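Local structure of SYE1 (Shewanella oneidensis, 4AWT) at residues 16-27 against 317-326; 187-197 against 210-218. The protein binds FMN and is probably an old yellow enzyme-type oxidoreductase that uses NADH or NADPH to reduce activated C=C bonds. The protein carries 1 engineered substitution. All coordinates share one frame; numbering follows the deposited sequence.

Overall arrangement
SYE1 folds as a closed barrel of eight parallel strands. Interaction 1 joins the first strand, 20-22, to the last, 318-320, and so closes the barrel; the loops that follow these two strands help hold the FMN. Interaction 2 lies between those segments along the chain: residues 187-197 and 210-218 come after strand 177-181 and pack against it and each other; the second segment carries the start of helix 212-225, which leads on to strand 230-234. The two contacts are on opposite sides of the chain's centre, with their own centres about 25 Å apart and their nearest atoms about 13 Å apart. Interaction 1 therefore shapes the flavin site directly, whereas interaction 2 joins peripheral helical elements.

Interaction 1 (16-27 against 317-326); sequences LKNRIVMPPLTR and DMIGFGRPFI. Engineered in segment 16-27: Leu25 (natural residue Met). With FMN (flavin mononucleotide), chain B; BOG (octyl beta-D-glucopyranoside), chain D; SO4 (sulfate ion), chain C.
The end of Met318 crosses the Val21 side chain at about a right angle: its bent last torsion (chi3 79°) carries CE to 3.7 Å from Val21 CG2, while Leu16 CD1 meets the same methyl. Ile20 points to the other face of the sheet, where its CG2 lies 3.8 Å from Phe325 CE2 and touches the Phe321 ring. Met22 CB makes a CH-pi contact over a face of the Phe325 ring, and SD lies over the face, 4.8 Å from the centroid, in a Met-aromatic contact. The backbones of strands 20-22 and 318-320 run parallel, Val21 N donating to Ile319 O (2.9 Å) and Ile319 N to Arg19 O, and this pairing closes the TIM barrel. At its N-terminal end Arg19 NH1 lies in the carbonyl plane of Asp317 O, on a lone pair, at 2.9 Å; a water links the same nitrogen to Asp317 OD1, and OD2 forms a salt bridge with Arg289. The engineered Leu25 sets CD2 3.6 Å from FMN C9 and CD1 against Ile326 CG1. The FMN phosphate is held in part by the backbone N atoms of Gly322 and Arg323, and the Arg323 guanidinium adds NE to O1P and NH2 to O2P.

Interaction 2 (187-197 against 210-218); sequences LINQFIDSEAN and RLRFLDEVV
Phe191 and Phe213 meet at the middle of this contact, their ring planes inclined by 33° and their centroids 4.6 Å apart, an oblique pairing. Phe213 CD2 sits over one face of the Phe191 ring, toward its rim and 3.6 Å from CD1, and Phe213 CB makes a CH-pi contact with the same ring. With CG anti to the backbone N (chi1 -172°), Phe213 also brings CE2 to Leu187 CD2 and, at 3.8 Å, to Ile188 CG1. The other branch of Ile188, CG2, packs on Leu214 CB, while Ile192 CG2 touches Leu211 CD2. Replacing Phe191 by an alanine is likely to leave one face of the Phe213 ring without its aromatic partner and open a gap between the two segments.

The polar part of the contact is made by Arg210. Its NH1 donates to Ile192 O at 2.9 Å, the carbonyl pointing almost straight at the nitrogen (C=O...N angle 179°) and lying in the guanidinium plane, giving the carbonyl of the last residue of helix 187-192 a side-chain donor. Ser194 CB lies over one face of the guanidinium, toward its rim, and a bend at chi3 (-73°) helps turn the group to this position. Arg210 NH2 reaches the bound ethyl hydrogen carbonate, whose pocket also includes Ser194.

Farther out, Asp245 accepts from Ser194 N and Tyr252 bonds Asp193 OD1, tying the turn after helix 187-192 to its surroundings. The two segments lie against strand 177-181 through Leu180, which touches Ile188, Leu214 and Val217; helix 153-172 meets Ile188, Phe213 and Val217, and helix 248-261 packs on Ile192 and Leu211.

Interaction 1 (16-27 against 317-326)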
# COMPACT_ATOMS: atom_id res chain seq x y z
N LEU A 16 5.48 6.92 -17.81
CA LEU A 16 6.03 7.50 -16.60
C LEU A 16 7.43 8.02 -16.86
O LEU A 16 8.18 7.50 -17.67
CB LEU A 16 6.09 6.46 -15.49
CG LEU A 16 4.76 5.72 -15.21
CD1 LEU A 16 4.98 4.79 -14.01
CD2 LEU A 16 3.58 6.68 -14.98
N LYS A 17 7.81 9.05 -16.11
CA LYS A 17 9.01 9.79 -16.32
C LYS A 17 10.30 9.06 -15.94
O LYS A 17 11.34 9.30 -16.54
CB LYS A 17 8.94 11.09 -15.48
CG LYS A 17 7.94 12.02 -16.18
CD LYS A 17 8.09 13.46 -15.92
CE LYS A 17 6.94 14.27 -16.53
NZ LYS A 17 6.86 15.59 -15.88
N ASN A 18 10.23 8.21 -14.93
CA ASN A 18 11.38 7.52 -14.41
C ASN A 18 10.87 6.28 -13.66
O ASN A 18 9.67 6.02 -13.63
CB ASN A 18 12.26 8.43 -13.56
CG ASN A 18 11.51 8.98 -12.36
OD1 ASN A 18 10.92 8.21 -11.60
ND2 ASN A 18 11.55 10.28 -12.17
N ARG A 19 11.82 5.52 -13.09
CA ARG A 19 11.56 4.26 -12.44
C ARG A 19 11.37 4.38 -10.94
O ARG A 19 11.35 3.35 -10.24
CB ARG A 19 12.69 3.25 -12.69
CG ARG A 19 13.02 3.03 -14.14
CD ARG A 19 11.85 2.63 -14.98
NE ARG A 19 12.25 2.24 -16.34
CZ ARG A 19 12.65 1.05 -16.70
NH1 ARG A 19 12.78 0.08 -15.82
NH2 ARG A 19 12.98 0.81 -17.96
N ILE A 20 11.26 5.61 -10.43
CA ILE A 20 11.18 5.86 -9.00
C ILE A 20 9.70 5.94 -8.59
O ILE A 20 8.92 6.67 -9.18
CB ILE A 20 11.91 7.16 -8.65
CG1 ILE A 20 13.39 7.00 -8.98
CG2 ILE A 20 11.66 7.56 -7.21
CD1 ILE A 20 14.14 8.32 -9.01
N VAL A 21 9.38 5.21 -7.51
CA VAL A 21 8.06 5.22 -6.93
C VAL A 21 8.11 5.85 -5.54
O VAL A 21 8.97 5.56 -4.73
CB VAL A 21 7.51 3.78 -6.86
CG1 VAL A 21 6.14 3.74 -6.21
CG2 VAL A 21 7.49 3.17 -8.25
N MET A 22 7.10 6.70 -5.26
CA MET A 22 6.78 7.07 -3.90
C MET A 22 5.76 6.04 -3.43
O MET A 22 4.62 6.04 -3.91
CB MET A 22 6.20 8.48 -3.82
CG MET A 22 5.81 8.86 -2.41
SD MET A 22 5.09 10.51 -2.39
CE MET A 22 4.56 10.59 -0.68
N PRO A 23 6.15 5.11 -2.58
CA PRO A 23 5.24 4.04 -2.16
C PRO A 23 4.27 4.61 -1.14
O PRO A 23 4.43 5.72 -0.65
CB PRO A 23 6.21 3.03 -1.53
CG PRO A 23 7.23 3.90 -0.85
CD PRO A 23 7.42 5.10 -1.80
N PRO A 24 3.26 3.80 -0.78
CA PRO A 24 2.26 4.24 0.20
C PRO A 24 2.90 4.56 1.53
O PRO A 24 3.65 3.76 2.09
CB PRO A 24 1.35 3.02 0.33
CG PRO A 24 1.41 2.41 -1.01
CD PRO A 24 2.90 2.49 -1.33
N LEU A 25 2.54 5.74 2.10
CA LEU A 25 3.07 6.17 3.38
C LEU A 25 1.96 6.82 4.17
O LEU A 25 1.66 8.02 4.01
CB LEU A 25 4.25 7.15 3.20
CG LEU A 25 5.44 6.59 2.43
CD1 LEU A 25 6.24 7.74 1.82
CD2 LEU A 25 6.32 5.72 3.35
N THR A 26 1.34 6.08 5.06
CA THR A 26 0.35 6.62 6.01
C THR A 26 0.95 7.76 6.78
O THR A 26 1.97 7.60 7.45
CB THR A 26 -0.06 5.50 6.98
OG1 THR A 26 -0.86 4.51 6.30
CG2 THR A 26 -0.87 5.98 8.15
N ARG A 27 0.26 8.90 6.75
CA ARG A 27 0.67 10.09 7.49
C ARG A 27 -0.37 10.52 8.52
O ARG A 27 -0.09 11.41 9.34
CB ARG A 27 1.04 11.26 6.58
CG ARG A 27 2.04 10.90 5.49
CD ARG A 27 3.33 10.24 6.00
NE ARG A 27 4.01 11.10 6.99
CZ ARG A 27 4.75 12.16 6.68
NH1 ARG A 27 5.06 12.43 5.44
NH2 ARG A 27 5.22 12.93 7.67
N ASP A 317 11.46 -3.54 -12.23
CA ASP A 317 11.33 -2.47 -13.19
C ASP A 317 11.31 -1.09 -12.55
O ASP A 317 11.75 -0.11 -13.16
CB ASP A 317 10.05 -2.67 -14.00
CG ASP A 317 10.02 -3.98 -14.68
OD1 ASP A 317 10.99 -4.29 -15.44
OD2 ASP A 317 9.07 -4.78 -14.46
N MET A 318 10.77 -0.99 -11.35
CA MET A 318 10.67 0.25 -10.61
C MET A 318 11.03 -0.01 -9.16
O MET A 318 10.85 -1.13 -8.67
CB MET A 318 9.30 0.87 -10.70
CG MET A 318 8.77 1.11 -12.09
SD MET A 318 7.19 1.95 -12.14
CE MET A 318 7.71 3.63 -11.87
N ILE A 319 11.47 1.04 -8.47
CA ILE A 319 11.88 0.94 -7.09
C ILE A 319 11.21 2.05 -6.29
O ILE A 319 11.28 3.22 -6.67
CB ILE A 319 13.41 0.99 -6.94
CG1 ILE A 319 14.08 -0.17 -7.66
CG2 ILE A 319 13.80 1.04 -5.46
CD1 ILE A 319 13.86 -1.53 -7.04
N GLY A 320 10.58 1.66 -5.18
CA GLY A 320 10.02 2.61 -4.27
C GLY A 320 10.99 2.94 -3.14
O GLY A 320 11.73 2.09 -2.67
N PHE A 321 10.92 4.20 -2.71
CA PHE A 321 11.70 4.73 -1.59
C PHE A 321 10.72 5.35 -0.63
O PHE A 321 10.06 6.34 -0.99
CB PHE A 321 12.70 5.79 -2.06
CG PHE A 321 13.67 5.30 -3.11
CD1 PHE A 321 13.31 5.27 -4.44
CD2 PHE A 321 14.93 4.87 -2.77
CE1 PHE A 321 14.17 4.84 -5.41
CE2 PHE A 321 15.80 4.44 -3.76
CZ PHE A 321 15.43 4.46 -5.07
N GLY A 322 10.54 4.75 0.55
CA GLY A 322 9.53 5.21 1.48
C GLY A 322 10.04 6.30 2.39
O GLY A 322 9.82 7.48 2.18
N ARG A 323 10.78 5.87 3.41
CA ARG A 323 11.34 6.83 4.38
C ARG A 323 12.10 7.95 3.71
O ARG A 323 11.91 9.12 4.10
CB ARG A 323 12.08 6.08 5.49
CG ARG A 323 11.08 5.41 6.41
CD ARG A 323 11.65 4.31 7.29
NE ARG A 323 11.87 3.10 6.53
CZ ARG A 323 12.17 1.95 7.09
NH1 ARG A 323 12.30 1.88 8.42
NH2 ARG A 323 12.32 0.84 6.34
N PRO A 324 12.93 7.70 2.69
CA PRO A 324 13.63 8.84 2.09
C PRO A 324 12.70 9.85 1.43
O PRO A 324 13.01 11.03 1.39
CB PRO A 324 14.55 8.19 1.05
CG PRO A 324 14.84 6.81 1.66
CD PRO A 324 13.49 6.40 2.24
N PHE A 325 11.55 9.41 0.90
CA PHE A 325 10.62 10.38 0.31
C PHE A 325 9.92 11.25 1.34
O PHE A 325 9.48 12.33 1.03
CB PHE A 325 9.59 9.67 -0.59
CG PHE A 325 9.71 10.01 -2.05
CD1 PHE A 325 9.76 11.33 -2.47
CD2 PHE A 325 9.79 9.01 -3.00
CE1 PHE A 325 9.84 11.65 -3.80
CE2 PHE A 325 9.86 9.32 -4.35
CZ PHE A 325 9.89 10.65 -4.74
N ILE A 326 9.82 10.79 2.58
CA ILE A 326 9.21 11.65 3.57
C ILE A 326 10.02 12.92 3.74
O ILE A 326 9.46 14.01 3.77
CB ILE A 326 9.07 10.87 4.88
CG1 ILE A 326 8.05 9.75 4.65
CG2 ILE A 326 8.75 11.75 6.08
CD1 ILE A 326 7.97 8.84 5.88
N1 FMN B . 2.93 0.60 3.26
C2 FMN B . 1.73 0.45 2.69
O2 FMN B . 1.51 -0.46 1.84
N3 FMN B . 0.69 1.29 3.04
C4 FMN B . 0.82 2.32 3.95
O4 FMN B . -0.14 3.11 4.13
C4A FMN B . 2.05 2.39 4.62
N5 FMN B . 2.25 3.33 5.63
C5A FMN B . 3.59 3.66 5.96
C6 FMN B . 3.86 4.75 6.74
C7 FMN B . 5.18 5.13 7.07
C7M FMN B . 5.39 6.42 7.83
C8 FMN B . 6.20 4.35 6.63
C8M FMN B . 7.65 4.70 6.91
C9 FMN B . 5.94 3.21 5.84
C9A FMN B . 4.64 2.86 5.48
N10 FMN B . 4.38 1.76 4.63
C10 FMN B . 3.10 1.57 4.15
C1' FMN B . 5.50 0.98 4.10
C2' FMN B . 6.26 1.70 2.97
O2' FMN B . 5.46 1.77 1.80
C3' FMN B . 7.53 0.97 2.58
O3' FMN B . 7.26 -0.29 1.99
C4' FMN B . 8.55 0.78 3.72
O4' FMN B . 8.71 1.97 4.48
C5' FMN B . 9.88 0.24 3.22
O5' FMN B . 10.51 1.15 2.31
P FMN B . 11.68 2.12 2.85
O1P FMN B . 11.03 3.11 3.78
O2P FMN B . 12.71 1.26 3.55
O3P FMN B . 12.19 2.77 1.58
C1 BOG D . 2.48 1.58 10.82
O1 BOG D . 3.37 2.22 11.69
C2 BOG D . 1.80 2.53 9.88
O2 BOG D . 0.96 3.44 10.58
C3 BOG D . 0.91 1.82 8.86
O3 BOG D . 0.49 2.72 7.87
C4 BOG D . 1.77 0.77 8.14
O4 BOG D . 0.97 0.06 7.27
C5 BOG D . 2.48 -0.16 9.13
O5 BOG D . 3.25 0.67 9.97
C6 BOG D . 3.36 -1.17 8.43
O6 BOG D . 3.87 -2.00 9.45
C1' BOG D . 3.59 1.55 12.90
C2' BOG D . 4.42 2.32 13.93
C3' BOG D . 5.65 2.96 13.37
C4' BOG D . 6.77 3.44 14.29
C5' BOG D . 6.96 4.94 14.05
C6' BOG D . 6.50 5.73 15.28
C7' BOG D . 6.66 7.24 15.02
C8' BOG D . 6.74 7.90 16.39
S SO4 C . 14.26 4.39 10.31
O1 SO4 C . 12.80 3.92 10.39
O2 SO4 C . 15.11 3.29 10.57
O3 SO4 C . 14.59 4.61 8.79
O4 SO4 C . 14.51 5.69 10.87
O HOH W 1 12.93 -2.80 -16.53
O HOH W 2 6.81 14.53 4.72

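Interaction 2 (187-197 against 210-218)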
# COMPACT_ATOMS: atom_id res chain seq x y z
N LEU A 187 -5.90 -7.35 5.73
CA LEU A 187 -6.96 -8.35 5.62
C LEU A 187 -6.66 -9.42 4.61
O LEU A 187 -6.77 -10.62 4.90
CB LEU A 187 -8.30 -7.69 5.26
CG LEU A 187 -9.45 -8.70 5.18
CD1 LEU A 187 -9.75 -9.38 6.50
CD2 LEU A 187 -10.69 -7.99 4.63
N ILE A 188 -6.34 -9.04 3.37
CA ILE A 188 -6.12 -10.07 2.36
C ILE A 188 -4.95 -10.96 2.76
O ILE A 188 -4.97 -12.19 2.56
CB ILE A 188 -6.00 -9.47 0.96
CG1 ILE A 188 -7.31 -8.71 0.62
CG2 ILE A 188 -5.69 -10.55 -0.07
CD1 ILE A 188 -7.24 -7.96 -0.63
N ASN A 189 -3.90 -10.35 3.32
CA ASN A 189 -2.75 -11.10 3.78
C ASN A 189 -3.11 -12.08 4.88
O ASN A 189 -2.45 -13.14 5.00
CB ASN A 189 -1.68 -10.08 4.15
CG ASN A 189 -0.25 -10.55 4.30
OD1 ASN A 189 0.63 -9.68 4.40
ND2 ASN A 189 0.01 -11.84 4.25
N GLN A 190 -4.12 -11.77 5.70
CA GLN A 190 -4.61 -12.67 6.73
C GLN A 190 -5.30 -13.92 6.15
O GLN A 190 -5.42 -14.90 6.87
CB GLN A 190 -5.58 -11.93 7.65
CG GLN A 190 -4.89 -10.86 8.50
CD GLN A 190 -5.77 -9.73 8.92
OE1 GLN A 190 -6.98 -9.91 9.23
NE2 GLN A 190 -5.25 -8.53 8.94
N PHE A 191 -5.72 -13.87 4.90
CA PHE A 191 -6.17 -15.05 4.17
C PHE A 191 -5.02 -15.79 3.50
O PHE A 191 -5.00 -17.01 3.48
CB PHE A 191 -7.23 -14.72 3.11
CG PHE A 191 -8.61 -14.42 3.65
CD1 PHE A 191 -8.92 -13.20 4.23
CD2 PHE A 191 -9.59 -15.40 3.62
CE1 PHE A 191 -10.18 -12.93 4.70
CE2 PHE A 191 -10.85 -15.14 4.10
CZ PHE A 191 -11.14 -13.91 4.64
N ILE A 192 -4.09 -15.06 2.89
CA ILE A 192 -3.02 -15.69 2.11
C ILE A 192 -2.13 -16.56 2.96
O ILE A 192 -1.76 -17.67 2.57
CB ILE A 192 -2.18 -14.63 1.38
CG1 ILE A 192 -2.98 -13.87 0.35
CG2 ILE A 192 -0.94 -15.28 0.74
CD1 ILE A 192 -2.28 -12.65 -0.24
N ASP A 193 -1.69 -16.04 4.10
CA ASP A 193 -0.63 -16.66 4.88
C ASP A 193 -1.19 -17.76 5.78
O ASP A 193 -2.10 -17.56 6.57
CB ASP A 193 0.12 -15.63 5.68
CG ASP A 193 1.07 -14.73 4.89
OD1 ASP A 193 1.18 -14.95 3.67
OD2 ASP A 193 1.67 -13.84 5.54
N SER A 194 -0.59 -18.95 5.66
CA SER A 194 -1.17 -20.14 6.27
C SER A 194 -1.35 -20.01 7.75
O SER A 194 -2.33 -20.53 8.30
CB SER A 194 -0.31 -21.34 5.94
OG SER A 194 0.97 -21.26 6.48
N GLU A 195 -0.42 -19.36 8.49
CA GLU A 195 -0.52 -19.39 9.93
C GLU A 195 -1.55 -18.35 10.45
O GLU A 195 -1.84 -18.34 11.65
CB GLU A 195 0.85 -19.20 10.56
CG GLU A 195 1.84 -20.24 10.08
CD GLU A 195 1.32 -21.68 9.95
OE1 GLU A 195 1.09 -22.12 11.10
OE2 GLU A 195 1.14 -22.34 8.86
N ALA A 196 -2.05 -17.52 9.58
CA ALA A 196 -3.08 -16.56 9.94
C ALA A 196 -4.49 -17.02 9.57
O ALA A 196 -5.44 -16.34 9.91
CB ALA A 196 -2.78 -15.22 9.29
N ASN A 197 -4.61 -18.15 8.87
CA ASN A 197 -5.83 -18.57 8.26
C ASN A 197 -6.10 -20.02 8.76
O ASN A 197 -5.48 -20.94 8.31
CB ASN A 197 -5.73 -18.50 6.77
CG ASN A 197 -6.99 -18.84 6.02
OD1 ASN A 197 -7.11 -18.45 4.80
ND2 ASN A 197 -7.87 -19.48 6.61
N ARG A 210 -6.49 -20.47 0.02
CA ARG A 210 -5.94 -19.28 0.68
C ARG A 210 -5.78 -18.14 -0.32
O ARG A 210 -5.86 -16.97 0.15
CB ARG A 210 -4.60 -19.59 1.32
CG ARG A 210 -4.73 -20.39 2.60
CD ARG A 210 -3.39 -20.65 3.28
NE ARG A 210 -2.58 -21.64 2.60
CZ ARG A 210 -1.46 -21.49 1.90
NH1 ARG A 210 -0.93 -20.29 1.69
NH2 ARG A 210 -0.88 -22.56 1.38
N LEU A 211 -5.60 -18.40 -1.58
CA LEU A 211 -5.51 -17.36 -2.60
C LEU A 211 -6.86 -16.93 -3.12
O LEU A 211 -6.94 -15.97 -3.91
CB LEU A 211 -4.62 -17.80 -3.76
CG LEU A 211 -3.16 -18.05 -3.37
CD1 LEU A 211 -2.38 -18.53 -4.56
CD2 LEU A 211 -2.51 -16.83 -2.77
N ARG A 212 -7.94 -17.57 -2.71
CA ARG A 212 -9.26 -17.34 -3.32
C ARG A 212 -9.76 -15.93 -3.04
O ARG A 212 -10.32 -15.29 -3.95
CB ARG A 212 -10.25 -18.39 -2.81
CG ARG A 212 -11.58 -18.30 -3.56
CD ARG A 212 -12.56 -19.37 -3.02
NE ARG A 212 -12.00 -20.71 -3.07
CZ ARG A 212 -11.84 -21.45 -4.11
NH1 ARG A 212 -12.26 -21.05 -5.30
NH2 ARG A 212 -11.25 -22.65 -3.95
N PHE A 213 -9.63 -15.43 -1.83
CA PHE A 213 -10.13 -14.09 -1.52
C PHE A 213 -9.38 -13.05 -2.37
O PHE A 213 -9.99 -12.18 -2.99
CB PHE A 213 -10.03 -13.81 -0.04
CG PHE A 213 -10.68 -12.53 0.40
CD1 PHE A 213 -11.99 -12.25 0.11
CD2 PHE A 213 -9.96 -11.61 1.14
CE1 PHE A 213 -12.58 -11.07 0.56
CE2 PHE A 213 -10.55 -10.44 1.59
CZ PHE A 213 -11.88 -10.20 1.34
N LEU A 214 -8.04 -13.17 -2.45
CA LEU A 214 -7.26 -12.32 -3.33
C LEU A 214 -7.80 -12.38 -4.75
O LEU A 214 -7.99 -11.36 -5.42
CB LEU A 214 -5.80 -12.76 -3.29
CG LEU A 214 -4.88 -12.05 -4.27
CD1 LEU A 214 -4.70 -10.57 -3.95
CD2 LEU A 214 -3.51 -12.74 -4.29
N ASP A 215 -8.00 -13.62 -5.27
CA ASP A 215 -8.47 -13.80 -6.61
C ASP A 215 -9.77 -13.06 -6.87
O ASP A 215 -9.96 -12.39 -7.87
CB ASP A 215 -8.63 -15.31 -6.88
CG ASP A 215 -8.94 -15.62 -8.31
OD1 ASP A 215 -8.32 -15.10 -9.21
OD2 ASP A 215 -9.67 -16.59 -8.51
N GLU A 216 -10.73 -13.24 -5.93
CA GLU A 216 -12.04 -12.68 -6.10
C GLU A 216 -12.06 -11.17 -5.98
O GLU A 216 -12.79 -10.47 -6.70
CB GLU A 216 -13.00 -13.32 -5.10
CG GLU A 216 -13.24 -14.80 -5.42
CD GLU A 216 -14.13 -15.53 -4.45
OE1 GLU A 216 -14.52 -14.92 -3.44
OE2 GLU A 216 -14.40 -16.72 -4.65
N VAL A 217 -11.26 -10.62 -5.05
CA VAL A 217 -11.13 -9.17 -4.94
C VAL A 217 -10.53 -8.60 -6.22
O VAL A 217 -11.04 -7.63 -6.77
CB VAL A 217 -10.34 -8.78 -3.68
CG1 VAL A 217 -10.05 -7.27 -3.70
CG2 VAL A 217 -11.06 -9.15 -2.41
N VAL A 218 -9.42 -9.19 -6.70
CA VAL A 218 -8.79 -8.70 -7.92
C VAL A 218 -9.75 -8.79 -9.09
O VAL A 218 -9.83 -7.88 -9.90
CB VAL A 218 -7.46 -9.40 -8.16
CG1 VAL A 218 -6.90 -9.07 -9.54
CG2 VAL A 218 -6.47 -9.01 -7.07